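Local coordinates for protein epoxide hydrolase (Aspergillus niger, PDB 3G02) that probably hydrolyses epoxides to vicinal diols, as an alpha/beta-hydrolase-fold enzyme whose enantioselectivity was raised by directed evolution, at residues Arg76-Arg81 with Ser121-Tyr126; Pro86-Glu91 with Ala101-Arg106; Pro127-Phe132 with Leu145-Leu150; Tyr153-Gly158 with Val299-Leu304. The protein carries 9 engineered substitutions. One frame throughout, in Å; residues are numbered along the deposited sequence.

Contact 1 joins the N-terminal helix 75-82 to the alpha/beta-hydrolase core, contacts 2 and 3 lie within the central sheet and its covering helix, and contact 4 joins a core loop to helix 292-304. Contacts 2 and 3 lie on neighbouring strands, their centres 10 Å apart, with Leu102 O and Leu145 N 2.8 Å from each other. Segment 121-126 of contact 1 runs straight into the helix of contact 3, and Phe125 packs on Val147 there. Contact 4 touches contact 1 where Leu301 CD2 meets Ser121 OG at 3.6 Å, and it is linked to contact 3 through Ser149 and Ser156. Contact 4 lies nearest the predicted catalytic groups: the side chain of Tyr153 is about 5 Å from that of Tyr315 and about 6 Å from that of Asp193.

Contact 1. Residues Arg76-Arg81 with Ser121-Tyr126; sequences RPFEAR and SFVEFY
Phe78 and Arg81 of helix 75-82 lean on Val123 and Tyr126, in the loop before helix 126-135 and at its first turn. The rim of the Phe78 ring meets one methyl of Val123, coming from the opposite direction, with CE1 4.0 Å from CG1. Val123 occupies two conformers, so this approach is less certain. Arg81 touches with both its ends. Its carbonyl O lies at the edge of the Tyr126 ring, in its plane, 3.4 Å from CE2. The guanidinium, brought round by a bend at chi3 (75°), runs alongside the same tyrosine, oppositely directed, its plane 86° from the ring; NH1 stops 4.0 Å from CB. One water bridges the guanidinium to the backbone of the other segment, accepting from Arg81 NH1 (3.1 Å) and donating to Val123 O (2.9 Å). The contact ties a helix of the N-terminal region to the segment that carries the chain from strand 110-115 into helix 126-135 of the alpha/beta-hydrolase core. This segment is a short 3-10 turn, opened by an ST turn in which Ser121 OG accepts from Val123 N at 3.3 Å. Further out, the Tyr126 hydroxyl is hydrogen-bonded to Leu82 O, and Arg81 O to Ser84 OG. Glu297 of helix 292-304 forms a long, weak ion pair with Arg81 NH2, while Met298 and Leu301 of that helix pack on Val123.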
loop_
_atom_site.group_PDB
_atom_site.type_symbol
_atom_site.label_atom_id
_atom_site.label_comp_id
_atom_site.label_asym_id
_atom_site.label_seq_id
_atom_site.Cartn_x
_atom_site.Cartn_y
_atom_site.Cartn_z
ATOM N N ARG A 76 5.436 20.625 -22.122
ATOM C CA ARG A 76 5.262 20.853 -23.564
ATOM C C ARG A 76 6.237 20.116 -24.502
ATOM O O ARG A 76 5.787 19.528 -25.487
ATOM C CB ARG A 76 5.200 22.353 -23.894
ATOM C CG ARG A 76 4.008 23.091 -23.295
ATOM C CD ARG A 76 2.671 22.576 -23.821
ATOM N NE ARG A 76 1.556 23.298 -23.213
ATOM C CZ ARG A 76 0.341 22.793 -23.015
ATOM N NH1 ARG A 76 0.063 21.542 -23.359
ATOM N NH2 ARG A 76 -0.599 23.540 -22.450
ATOM N N PRO A 77 7.559 20.143 -24.217
ATOM C CA PRO A 77 8.472 19.337 -25.043
ATOM C C PRO A 77 8.160 17.836 -25.040
ATOM O O PRO A 77 8.270 17.179 -26.079
ATOM C CB PRO A 77 9.842 19.599 -24.407
ATOM C CG PRO A 77 9.702 20.936 -23.766
ATOM C CD PRO A 77 8.304 20.919 -23.209
ATOM N N PHE A 78 7.774 17.300 -23.883
ATOM C CA PHE A 78 7.361 15.904 -23.798
ATOM C C PHE A 78 6.094 15.654 -24.610
ATOM O O PHE A 78 6.010 14.674 -25.351
ATOM C CB PHE A 78 7.165 15.496 -22.336
ATOM C CG PHE A 78 6.644 14.093 -22.150
ATOM C CD1 PHE A 78 7.343 12.991 -22.640
ATOM C CD2 PHE A 78 5.459 13.879 -21.459
ATOM C CE1 PHE A 78 6.854 11.696 -22.453
ATOM C CE2 PHE A 78 4.964 12.591 -21.266
ATOM C CZ PHE A 78 5.662 11.499 -21.764
ATOM N N GLU A 79 5.120 16.551 -24.473
ATOM C CA GLU A 79 3.884 16.481 -25.246
ATOM C C GLU A 79 4.176 16.499 -26.748
ATOM O O GLU A 79 3.574 15.741 -27.509
ATOM C CB GLU A 79 2.967 17.638 -24.867
ATOM C CG GLU A 79 1.594 17.599 -25.492
ATOM C CD GLU A 79 0.733 18.740 -25.005
ATOM O OE1 GLU A 79 1.012 19.899 -25.386
ATOM O OE2 GLU A 79 -0.208 18.484 -24.227
ATOM N N ALA A 80 5.114 17.349 -27.164
ATOM C CA ALA A 80 5.524 17.400 -28.567
ATOM C C ALA A 80 6.117 16.071 -29.031
ATOM O O ALA A 80 5.861 15.629 -30.156
ATOM C CB ALA A 80 6.503 18.537 -28.799
ATOM N N ARG A 81 6.893 15.432 -28.156
ATOM C CA ARG A 81 7.436 14.105 -28.442
ATOM C C ARG A 81 6.319 13.066 -28.574
ATOM O O ARG A 81 6.350 12.229 -29.475
ATOM C CB ARG A 81 8.446 13.682 -27.371
ATOM C CG ARG A 81 9.172 12.381 -27.683
ATOM C CD ARG A 81 10.415 12.209 -26.821
ATOM N NE ARG A 81 10.102 11.844 -25.439
ATOM C CZ ARG A 81 9.880 10.601 -25.014
ATOM N NH1 ARG A 81 9.921 9.579 -25.860
ATOM N NH2 ARG A 81 9.611 10.378 -23.735
ATOM N N SER A 121 2.992 2.575 -20.034
ATOM C CA SER A 121 2.024 3.117 -20.979
ATOM C C SER A 121 2.556 2.927 -22.391
ATOM O O SER A 121 3.669 2.437 -22.590
ATOM C CB SER A 121 1.800 4.610 -20.728
ATOM O OG SER A 121 2.950 5.345 -21.105
ATOM N N PHE A 122 1.773 3.372 -23.365
ATOM C CA PHE A 122 2.170 3.314 -24.770
ATOM C C PHE A 122 3.522 3.987 -25.046
ATOM O O PHE A 122 4.256 3.576 -25.958
ATOM C CB PHE A 122 1.074 3.920 -25.662
ATOM C CG PHE A 122 0.980 5.423 -25.593
ATOM C CD1 PHE A 122 0.348 6.048 -24.521
ATOM C CD2 PHE A 122 1.520 6.215 -26.606
ATOM C CE1 PHE A 122 0.266 7.432 -24.457
ATOM C CE2 PHE A 122 1.443 7.601 -26.551
ATOM C CZ PHE A 122 0.812 8.216 -25.477
ATOM N N VAL A 123 3.844 4.988 -24.230
ATOM C CA VAL A 123 5.059 5.787 -24.381
ATOM C C VAL A 123 6.313 4.927 -24.238
ATOM O O VAL A 123 7.336 5.198 -24.865
ATOM C CB VAL A 123 5.087 6.951 -23.359
ATOM C CG1 VAL A 123 6.295 7.858 -23.584
ATOM C CG2 VAL A 123 3.805 7.761 -23.451
ATOM N N GLU A 124 6.228 3.882 -23.423
ATOM C CA GLU A 124 7.365 2.988 -23.227
ATOM C C GLU A 124 7.911 2.410 -24.525
ATOM O O GLU A 124 9.077 2.013 -24.585
ATOM C CB GLU A 124 6.990 1.850 -22.293
ATOM C CG GLU A 124 6.760 2.288 -20.878
ATOM C CD GLU A 124 6.442 1.127 -19.969
ATOM O OE1 GLU A 124 5.644 0.254 -20.369
ATOM O OE2 GLU A 124 6.987 1.091 -18.850
ATOM N N PHE A 125 7.069 2.343 -25.553
ATOM C CA PHE A 125 7.481 1.782 -26.832
ATOM C C PHE A 125 7.985 2.813 -27.832
ATOM O O PHE A 125 8.379 2.451 -28.940
ATOM C CB PHE A 125 6.353 0.930 -27.431
ATOM C CG PHE A 125 6.107 -0.343 -26.677
ATOM C CD1 PHE A 125 6.953 -1.435 -26.846
ATOM C CD2 PHE A 125 5.046 -0.449 -25.778
ATOM C CE1 PHE A 125 6.748 -2.618 -26.141
ATOM C CE2 PHE A 125 4.829 -1.626 -25.070
ATOM C CZ PHE A 125 5.680 -2.713 -25.252
ATOM N N TYR A 126 7.984 4.086 -27.441
ATOM C CA TYR A 126 8.444 5.153 -28.335
ATOM C C TYR A 126 9.905 4.999 -28.791
ATOM O O TYR A 126 10.177 5.158 -29.977
ATOM C CB TYR A 126 8.166 6.544 -27.750
ATOM C CG TYR A 126 6.828 7.126 -28.184
ATOM C CD1 TYR A 126 5.692 6.315 -28.314
ATOM C CD2 TYR A 126 6.697 8.488 -28.451
ATOM C CE1 TYR A 126 4.469 6.848 -28.713
ATOM C CE2 TYR A 126 5.475 9.027 -28.842
ATOM C CZ TYR A 126 4.372 8.202 -28.976
ATOM O OH TYR A 126 3.167 8.740 -29.365
HETATM O O HOH W 1 9.507 7.011 -24.232
#

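Contact 2. Residues Pro86-Glu91 with Ala101-Arg106; sequences PQFTTE and ALFSER
Pro86 and Ala101 meet closely, joined by the one hydrogen bond between the two segments: Ala101 N donates to Pro86 O at 3.0 Å. The N-H points to the oxygen at 152°, with the donor tilted 28° out of the carbonyl plane. On the same residue pair the carbonyl of Ala101 points at the proline ring, and CB, CG and CD of Pro86 all lie 3.3 Å from Ala101 O. Leu102 adds a looser apolar touch, its CD2 4.1 Å from Pro86 CD. The pairing belongs to the open end of the beta hairpin formed by strands 87-92 and 95-102, at the edge of the central sheet. Away from this end the contact thins out. Phe88 and Phe103 touch at a single place, CE1 of Phe88 standing 3.9 Å from CE2 at the rim of the Phe103 ring. Phe103 also carries the methyl of Ala101 over one face, and Phe9 packs against both phenylalanines. Beyond Phe103 the second segment leaves the hairpin, with Glu105 and Arg106 exposed to solvent and an ST turn at Ser104, whose OG accepts from Arg106 N. Only one conventional polar bond therefore joins the segments. Ala101 O is buried with no hydrogen-bond partner in the model; what it meets across this contact is the apolar ring of Pro86.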
loop_
_atom_site.group_PDB
_atom_site.type_symbol
_atom_site.label_atom_id
_atom_site.label_comp_id
_atom_site.label_asym_id
_atom_site.label_seq_id
_atom_site.Cartn_x
_atom_site.Cartn_y
_atom_site.Cartn_z
ATOM N N PRO A 86 2.270 8.825 -35.067
ATOM C CA PRO A 86 0.828 8.722 -35.304
ATOM C C PRO A 86 0.102 8.174 -34.079
ATOM O O PRO A 86 0.516 7.155 -33.523
ATOM C CB PRO A 86 0.727 7.726 -36.468
ATOM C CG PRO A 86 2.055 7.829 -37.160
ATOM C CD PRO A 86 3.038 8.024 -36.039
ATOM N N GLN A 87 -0.943 8.879 -33.653
ATOM C CA GLN A 87 -1.840 8.407 -32.596
ATOM C C GLN A 87 -3.276 8.494 -33.078
ATOM O O GLN A 87 -3.627 9.388 -33.859
ATOM C CB GLN A 87 -1.724 9.260 -31.336
ATOM C CG GLN A 87 -0.360 9.321 -30.682
ATOM C CD GLN A 87 -0.363 10.300 -29.534
ATOM O OE1 GLN A 87 -0.691 9.941 -28.407
ATOM N NE2 GLN A 87 -0.020 11.551 -29.815
ATOM N N PHE A 88 -4.104 7.578 -32.587
ATOM C CA PHE A 88 -5.518 7.530 -32.942
ATOM C C PHE A 88 -6.348 7.104 -31.747
ATOM O O PHE A 88 -5.816 6.590 -30.759
ATOM C CB PHE A 88 -5.751 6.531 -34.081
ATOM C CG PHE A 88 -4.864 6.742 -35.275
ATOM C CD1 PHE A 88 -3.612 6.131 -35.342
ATOM C CD2 PHE A 88 -5.282 7.541 -36.337
ATOM C CE1 PHE A 88 -2.785 6.320 -36.444
ATOM C CE2 PHE A 88 -4.464 7.735 -37.446
ATOM C CZ PHE A 88 -3.213 7.125 -37.502
ATOM N N THR A 89 -7.655 7.323 -31.832
ATOM C CA THR A 89 -8.589 6.660 -30.928
ATOM C C THR A 89 -9.651 5.946 -31.739
ATOM O O THR A 89 -9.992 6.360 -32.849
ATOM C CB THR A 89 -9.285 7.625 -29.940
ATOM O OG1 THR A 89 -10.060 8.592 -30.658
ATOM C CG2 THR A 89 -8.276 8.336 -29.048
ATOM N N THR A 90 -10.160 4.860 -31.178
ATOM C CA THR A 90 -11.330 4.199 -31.727
ATOM C C THR A 90 -12.186 3.738 -30.562
ATOM O O THR A 90 -11.685 3.576 -29.447
ATOM C CB THR A 90 -10.954 3.028 -32.664
ATOM O OG1 THR A 90 -12.115 2.598 -33.389
ATOM C CG2 THR A 90 -10.364 1.853 -31.891
ATOM N N GLU A 91 -13.474 3.543 -30.812
ATOM C CA GLU A 91 -14.370 3.087 -29.764
ATOM C C GLU A 91 -14.610 1.591 -29.843
ATOM O O GLU A 91 -14.999 1.058 -30.883
ATOM C CB GLU A 91 -15.680 3.871 -29.779
ATOM C CG GLU A 91 -15.502 5.326 -29.371
ATOM C CD GLU A 91 -16.671 5.875 -28.574
ATOM O OE1 GLU A 91 -16.709 7.106 -28.354
ATOM O OE2 GLU A 91 -17.551 5.083 -28.162
ATOM N N ALA A 101 0.847 4.166 -33.427
ATOM C CA ALA A 101 1.118 3.174 -34.460
ATOM C C ALA A 101 2.120 3.642 -35.493
ATOM O O ALA A 101 2.214 4.830 -35.784
ATOM C CB ALA A 101 -0.176 2.769 -35.164
ATOM N N LEU A 102 2.865 2.682 -36.035
ATOM C CA LEU A 102 3.535 2.864 -37.314
ATOM C C LEU A 102 2.930 1.838 -38.255
ATOM O O LEU A 102 3.105 0.635 -38.065
ATOM C CB LEU A 102 5.047 2.649 -37.208
ATOM C CG LEU A 102 5.882 3.664 -36.424
ATOM C CD1 LEU A 102 7.337 3.213 -36.434
ATOM C CD2 LEU A 102 5.762 5.080 -36.974
ATOM N N PHE A 103 2.189 2.325 -39.248
ATOM C CA PHE A 103 1.602 1.453 -40.254
ATOM C C PHE A 103 2.464 1.394 -41.503
ATOM O O PHE A 103 2.896 2.422 -42.023
ATOM C CB PHE A 103 0.192 1.914 -40.628
ATOM C CG PHE A 103 -0.819 1.737 -39.530
ATOM C CD1 PHE A 103 -1.182 0.466 -39.098
ATOM C CD2 PHE A 103 -1.413 2.844 -38.941
ATOM C CE1 PHE A 103 -2.121 0.301 -38.080
ATOM C CE2 PHE A 103 -2.355 2.691 -37.925
ATOM C CZ PHE A 103 -2.710 1.420 -37.499
ATOM N N SER A 104 2.713 0.178 -41.967
ATOM C CA SER A 104 3.413 -0.027 -43.224
ATOM C C SER A 104 2.468 0.200 -44.399
ATOM O O SER A 104 1.248 0.066 -44.262
ATOM C CB SER A 104 3.980 -1.439 -43.275
ATOM O OG SER A 104 4.666 -1.670 -44.495
ATOM N N GLU A 105 3.038 0.562 -45.545
ATOM C CA GLU A 105 2.280 0.640 -46.794
ATOM C C GLU A 105 2.357 -0.692 -47.546
ATOM O O GLU A 105 1.724 -0.859 -48.592
ATOM C CB GLU A 105 2.784 1.791 -47.671
ATOM C CG GLU A 105 2.323 3.176 -47.221
ATOM C CD GLU A 105 2.997 4.311 -47.981
ATOM O OE1 GLU A 105 3.539 4.069 -49.084
ATOM O OE2 GLU A 105 2.982 5.454 -47.477
ATOM N N ARG A 106 3.130 -1.635 -47.004
ATOM C CA ARG A 106 3.261 -2.971 -47.581
ATOM C C ARG A 106 2.051 -3.841 -47.262
ATOM O O ARG A 106 1.569 -3.860 -46.126
ATOM C CB ARG A 106 4.532 -3.669 -47.088
ATOM C CG ARG A 106 5.828 -3.030 -47.549
ATOM C CD ARG A 106 6.784 -4.065 -48.137
ATOM N NE ARG A 106 7.336 -4.982 -47.141
ATOM C CZ ARG A 106 7.997 -6.102 -47.432
ATOM N NH1 ARG A 106 8.188 -6.464 -48.698
ATOM N NH2 ARG A 106 8.463 -6.871 -46.456
#

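Contact 3. Residues Pro127-Phe132 with Leu145-Leu150; sequences PILQLF and LVVPSL
Phe132 and Leu145 make the most intimate pair, a CH-pi contact. Leu145 CD1 stands over one face of the ring, 3.6 Å from its centroid and 22° off the normal, displaced toward the side of CD2, which it approaches to 3.4 Å. The two side chains cross at about a right angle, and only the CD1 methyl of Leu145 comes within about 4 Å of the ring. Lys386 of helix 382-396 adds a cation-pi interaction with this phenylalanine.

Purely aliphatic packing accounts for the rest. The chi1 of Leu129 (-65°) directs its two methyls toward the strand; running antiparallel to the Leu145 side chain, it places CD2 3.9 Å from CB. With Val147 it meets tip to tip, Leu129 CD1 being 4.1 Å from Val147 CG2. Helix 126-135 is the crossover helix of a beta-alpha-beta unit between the adjacent parallel strands 110-115 and 143-148. Its segment 127-132 runs nearly antiparallel to strand segment 145-148, at 162°, with the axes of these segments 10.7 Å apart.

No hydrogen bond spans the two segments; helix and sheet are held here by burial of apolar surface and by the CH-pi contact.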
loop_
_atom_site.group_PDB
_atom_site.type_symbol
_atom_site.label_atom_id
_atom_site.label_comp_id
_atom_site.label_asym_id
_atom_site.label_seq_id
_atom_site.Cartn_x
_atom_site.Cartn_y
_atom_site.Cartn_z
ATOM N N PRO A 127 10.847 4.688 -27.870
ATOM C CA PRO A 127 12.204 4.410 -28.359
ATOM C C PRO A 127 12.268 3.341 -29.455
ATOM O O PRO A 127 13.003 3.518 -30.432
ATOM C CB PRO A 127 12.941 3.963 -27.090
ATOM C CG PRO A 127 12.264 4.752 -26.014
ATOM C CD PRO A 127 10.803 4.649 -26.392
ATOM N N ILE A 128 11.492 2.267 -29.315
ATOM C CA ILE A 128 11.446 1.220 -30.343
ATOM C C ILE A 128 10.797 1.717 -31.642
ATOM O O ILE A 128 11.305 1.454 -32.735
ATOM C CB ILE A 128 10.781 -0.078 -29.815
ATOM C CG1 ILE A 128 11.742 -0.794 -28.857
ATOM C CG2 ILE A 128 10.351 -0.994 -30.973
ATOM C CD1 ILE A 128 11.162 -2.002 -28.152
ATOM N N LEU A 129 9.689 2.443 -31.527
ATOM C CA LEU A 129 9.066 3.049 -32.707
ATOM C C LEU A 129 10.039 3.965 -33.449
ATOM O O LEU A 129 10.087 3.960 -34.685
ATOM C CB LEU A 129 7.782 3.804 -32.336
ATOM C CG LEU A 129 6.611 2.980 -31.788
ATOM C CD1 LEU A 129 5.400 3.881 -31.607
ATOM C CD2 LEU A 129 6.275 1.792 -32.685
ATOM N N GLN A 130 10.825 4.732 -32.694
ATOM C CA GLN A 130 11.813 5.637 -33.282
ATOM C C GLN A 130 12.864 4.869 -34.079
ATOM O O GLN A 130 13.205 5.259 -35.198
ATOM C CB GLN A 130 12.472 6.498 -32.200
ATOM C CG GLN A 130 13.514 7.496 -32.736
ATOM C CD GLN A 130 12.920 8.553 -33.664
ATOM O OE1 GLN A 130 11.771 8.969 -33.504
ATOM N NE2 GLN A 130 13.714 9.002 -34.631
ATOM N N LEU A 131 13.354 3.768 -33.514
ATOM C CA LEU A 131 14.325 2.930 -34.208
ATOM C C LEU A 131 13.756 2.429 -35.534
ATOM O O LEU A 131 14.428 2.494 -36.564
ATOM C CB LEU A 131 14.769 1.761 -33.327
ATOM C CG LEU A 131 15.600 2.089 -32.082
ATOM C CD1 LEU A 131 15.692 0.869 -31.189
ATOM C CD2 LEU A 131 16.995 2.604 -32.443
ATOM N N PHE A 132 12.511 1.960 -35.512
ATOM C CA PHE A 132 11.858 1.500 -36.737
ATOM C C PHE A 132 11.711 2.603 -37.782
ATOM O O PHE A 132 12.002 2.379 -38.962
ATOM C CB PHE A 132 10.499 0.864 -36.435
ATOM C CG PHE A 132 10.579 -0.594 -36.083
ATOM C CD1 PHE A 132 10.831 -1.547 -37.069
ATOM C CD2 PHE A 132 10.399 -1.021 -34.772
ATOM C CE1 PHE A 132 10.906 -2.905 -36.758
ATOM C CE2 PHE A 132 10.468 -2.376 -34.452
ATOM C CZ PHE A 132 10.724 -3.321 -35.445
ATOM N N LEU A 145 3.123 -1.780 -36.559
ATOM C CA LEU A 145 3.405 -1.710 -35.127
ATOM C C LEU A 145 2.316 -0.909 -34.434
ATOM O O LEU A 145 2.236 0.310 -34.587
ATOM C CB LEU A 145 4.795 -1.117 -34.877
ATOM C CG LEU A 145 5.936 -1.907 -35.529
ATOM C CD1 LEU A 145 7.125 -1.006 -35.792
ATOM C CD2 LEU A 145 6.322 -3.127 -34.708
ATOM N N VAL A 146 1.468 -1.618 -33.693
ATOM C CA VAL A 146 0.347 -1.014 -32.979
ATOM C C VAL A 146 0.638 -1.057 -31.481
ATOM O O VAL A 146 0.934 -2.120 -30.932
ATOM C CB VAL A 146 -0.977 -1.765 -33.274
ATOM C CG1 VAL A 146 -2.162 -1.085 -32.585
ATOM C CG2 VAL A 146 -1.225 -1.861 -34.786
ATOM N N VAL A 147 0.559 0.108 -30.844
ATOM C CA VAL A 147 0.859 0.254 -29.420
ATOM C C VAL A 147 -0.376 0.827 -28.712
ATOM O O VAL A 147 -0.529 2.050 -28.601
ATOM C CB VAL A 147 2.086 1.166 -29.181
ATOM C CG1 VAL A 147 2.471 1.152 -27.711
ATOM C CG2 VAL A 147 3.272 0.720 -30.031
ATOM N N PRO A 148 -1.269 -0.067 -28.245
ATOM C CA PRO A 148 -2.483 0.418 -27.611
ATOM C C PRO A 148 -2.278 0.874 -26.176
ATOM O O PRO A 148 -1.395 0.372 -25.469
ATOM C CB PRO A 148 -3.404 -0.805 -27.640
ATOM C CG PRO A 148 -2.504 -1.960 -27.607
ATOM C CD PRO A 148 -1.224 -1.540 -28.298
ATOM N N SER A 149 -3.103 1.823 -25.755
ATOM C CA SER A 149 -3.244 2.110 -24.342
ATOM C C SER A 149 -4.318 1.168 -23.833
ATOM O O SER A 149 -5.463 1.203 -24.299
ATOM C CB SER A 149 -3.651 3.561 -24.117
ATOM O OG SER A 149 -2.586 4.442 -24.429
ATOM N N LEU A 150 -3.948 0.301 -22.901
ATOM C CA LEU A 150 -4.900 -0.649 -22.348
ATOM C C LEU A 150 -6.018 0.108 -21.639
ATOM O O LEU A 150 -5.810 1.226 -21.165
ATOM C CB LEU A 150 -4.205 -1.618 -21.381
ATOM C CG LEU A 150 -3.191 -2.611 -21.962
ATOM C CD1 LEU A 150 -2.530 -3.403 -20.853
ATOM C CD2 LEU A 150 -3.841 -3.566 -22.969
#

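Contact 4. Residues Tyr153-Gly158 with Val299-Leu304; sequences YTFSSG and VSLYWL
Tyr153 and Tyr302 run alongside each other in the same direction, with the Tyr302 hydroxyl set in the plane of the Tyr153 ring at its edge. OH of Tyr302 is 3.2 Å from CE2 of Tyr153, a contact with the ring's C-H rim; the hydroxyl's hydrogen bond is to Gly120 O. Leu301 faces the next two residues. Its CG, anti to the backbone N (chi1 174°), packs obliquely against the methyl of Thr154, 3.8 Å from CG2, while the Leu301 side chain crosses that of Phe155 at about a right angle and brings CD1 3.7 Å from Phe155 CZ. Tyr153, Thr154 and Phe155 occupy the first three positions of a type II' beta turn, closed by Ser156 N bonding to Tyr153 O at 3.0 Å. The turn belongs to the core loop after strand 143-148, and helix 292-304 to the helical lid inserted between strands 209-214 and 340-345. Thr154 OG1 bonds to Ser149 OG, and Thr154 N to Ser307 OG. Tyr153 itself packs on Trp118, close to the predicted proton donor Tyr315.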
loop_
_atom_site.group_PDB
_atom_site.type_symbol
_atom_site.label_atom_id
_atom_site.label_comp_id
_atom_site.label_asym_id
_atom_site.label_seq_id
_atom_site.Cartn_x
_atom_site.Cartn_y
_atom_site.Cartn_z
ATOM N N TYR A 153 -5.762 3.212 -18.912
ATOM C CA TYR A 153 -4.473 3.907 -18.944
ATOM C C TYR A 153 -4.455 5.102 -19.889
ATOM O O TYR A 153 -4.913 5.006 -21.036
ATOM C CB TYR A 153 -3.359 2.986 -19.409
ATOM C CG TYR A 153 -2.973 1.834 -18.511
ATOM C CD1 TYR A 153 -3.670 0.625 -18.557
ATOM C CD2 TYR A 153 -1.861 1.923 -17.671
ATOM C CE1 TYR A 153 -3.291 -0.463 -17.771
ATOM C CE2 TYR A 153 -1.472 0.841 -16.874
ATOM C CZ TYR A 153 -2.190 -0.346 -16.928
ATOM O OH TYR A 153 -1.804 -1.425 -16.160
ATOM N N THR A 154 -3.863 6.191 -19.405
ATOM C CA THR A 154 -3.627 7.416 -20.170
ATOM C C THR A 154 -4.843 7.853 -20.994
ATOM O O THR A 154 -5.895 8.151 -20.420
ATOM C CB THR A 154 -2.271 7.393 -20.968
ATOM O OG1 THR A 154 -2.362 6.535 -22.114
ATOM C CG2 THR A 154 -1.126 6.914 -20.071
ATOM N N PHE A 155 -4.716 7.857 -22.318
ATOM C CA PHE A 155 -5.761 8.418 -23.175
ATOM C C PHE A 155 -6.857 7.428 -23.559
ATOM O O PHE A 155 -7.805 7.786 -24.265
ATOM C CB PHE A 155 -5.127 9.122 -24.379
ATOM C CG PHE A 155 -4.070 10.102 -23.975
ATOM C CD1 PHE A 155 -4.428 11.285 -23.337
ATOM C CD2 PHE A 155 -2.721 9.817 -24.157
ATOM C CE1 PHE A 155 -3.462 12.189 -22.921
ATOM C CE2 PHE A 155 -1.741 10.718 -23.739
ATOM C CZ PHE A 155 -2.114 11.901 -23.122
ATOM N N SER A 156 -6.741 6.192 -23.076
ATOM C CA SER A 156 -7.859 5.251 -23.132
ATOM C C SER A 156 -8.786 5.481 -21.945
ATOM O O SER A 156 -8.330 5.742 -20.830
ATOM C CB SER A 156 -7.370 3.806 -23.151
ATOM O OG SER A 156 -6.902 3.450 -24.442
ATOM N N SER A 157 -10.089 5.396 -22.192
ATOM C CA SER A 157 -11.073 5.553 -21.131
ATOM C C SER A 157 -11.274 4.223 -20.414
ATOM O O SER A 157 -10.532 3.261 -20.637
ATOM C CB SER A 157 -12.398 6.084 -21.695
ATOM O OG SER A 157 -13.076 5.096 -22.451
ATOM N N GLY A 158 -12.275 4.172 -19.542
ATOM C CA GLY A 158 -12.594 2.936 -18.858
ATOM C C GLY A 158 -11.711 2.667 -17.653
ATOM O O GLY A 158 -10.918 3.525 -17.251
ATOM N N VAL A 299 5.110 10.088 -14.577
ATOM C CA VAL A 299 4.216 10.393 -13.465
ATOM C C VAL A 299 3.230 11.508 -13.837
ATOM O O VAL A 299 2.039 11.407 -13.540
ATOM C CB VAL A 299 5.001 10.715 -12.166
ATOM C CG1 VAL A 299 4.076 11.212 -11.068
ATOM C CG2 VAL A 299 5.756 9.475 -11.679
ATOM N N SER A 300 3.722 12.554 -14.503
ATOM C CA SER A 300 2.849 13.639 -14.962
ATOM C C SER A 300 1.797 13.125 -15.937
ATOM O O SER A 300 0.636 13.513 -15.856
ATOM C CB SER A 300 3.660 14.764 -15.610
ATOM O OG SER A 300 4.544 15.348 -14.669
ATOM N N LEU A 301 2.206 12.237 -16.844
ATOM C CA LEU A 301 1.287 11.610 -17.789
ATOM C C LEU A 301 0.170 10.864 -17.059
ATOM O O LEU A 301 -1.005 11.025 -17.387
ATOM C CB LEU A 301 2.054 10.668 -18.721
ATOM C CG LEU A 301 1.256 9.800 -19.698
ATOM C CD1 LEU A 301 0.443 10.642 -20.687
ATOM C CD2 LEU A 301 2.199 8.849 -20.422
ATOM N N TYR A 302 0.542 10.059 -16.065
ATOM C CA TYR A 302 -0.451 9.372 -15.235
ATOM C C TYR A 302 -1.361 10.353 -14.498
ATOM O O TYR A 302 -2.581 10.157 -14.435
ATOM C CB TYR A 302 0.238 8.453 -14.224
ATOM C CG TYR A 302 0.343 7.010 -14.657
ATOM C CD1 TYR A 302 0.867 6.665 -15.905
ATOM C CD2 TYR A 302 -0.062 5.980 -13.806
ATOM C CE1 TYR A 302 0.970 5.335 -16.300
ATOM C CE2 TYR A 302 0.043 4.651 -14.189
ATOM C CZ TYR A 302 0.562 4.335 -15.435
ATOM O OH TYR A 302 0.660 3.018 -15.805
ATOM N N TRP A 303 -0.768 11.410 -13.946
ATOM C CA TRP A 303 -1.530 12.394 -13.175
ATOM C C TRP A 303 -2.585 13.084 -14.034
ATOM O O TRP A 303 -3.767 13.148 -13.667
ATOM C CB TRP A 303 -0.605 13.449 -12.563
ATOM C CG TRP A 303 -1.375 14.528 -11.855
ATOM C CD1 TRP A 303 -1.717 15.756 -12.355
ATOM C CD2 TRP A 303 -1.925 14.467 -10.533
ATOM N NE1 TRP A 303 -2.438 16.463 -11.423
ATOM C CE2 TRP A 303 -2.581 15.697 -10.295
ATOM C CE3 TRP A 303 -1.929 13.490 -9.526
ATOM C CZ2 TRP A 303 -3.226 15.981 -9.087
ATOM C CZ3 TRP A 303 -2.577 13.771 -8.325
ATOM C CH2 TRP A 303 -3.214 15.008 -8.118
ATOM N N LEU A 304 -2.141 13.570 -15.188
ATOM C CA LEU A 304 -2.980 14.378 -16.071
ATOM C C LEU A 304 -4.090 13.595 -16.766
ATOM O O LEU A 304 -5.016 14.187 -17.319
ATOM C CB LEU A 304 -2.108 15.113 -17.096
ATOM C CG LEU A 304 -1.134 16.144 -16.515
ATOM C CD1 LEU A 304 -0.053 16.509 -17.524
ATOM C CD2 LEU A 304 -1.889 17.392 -16.050
#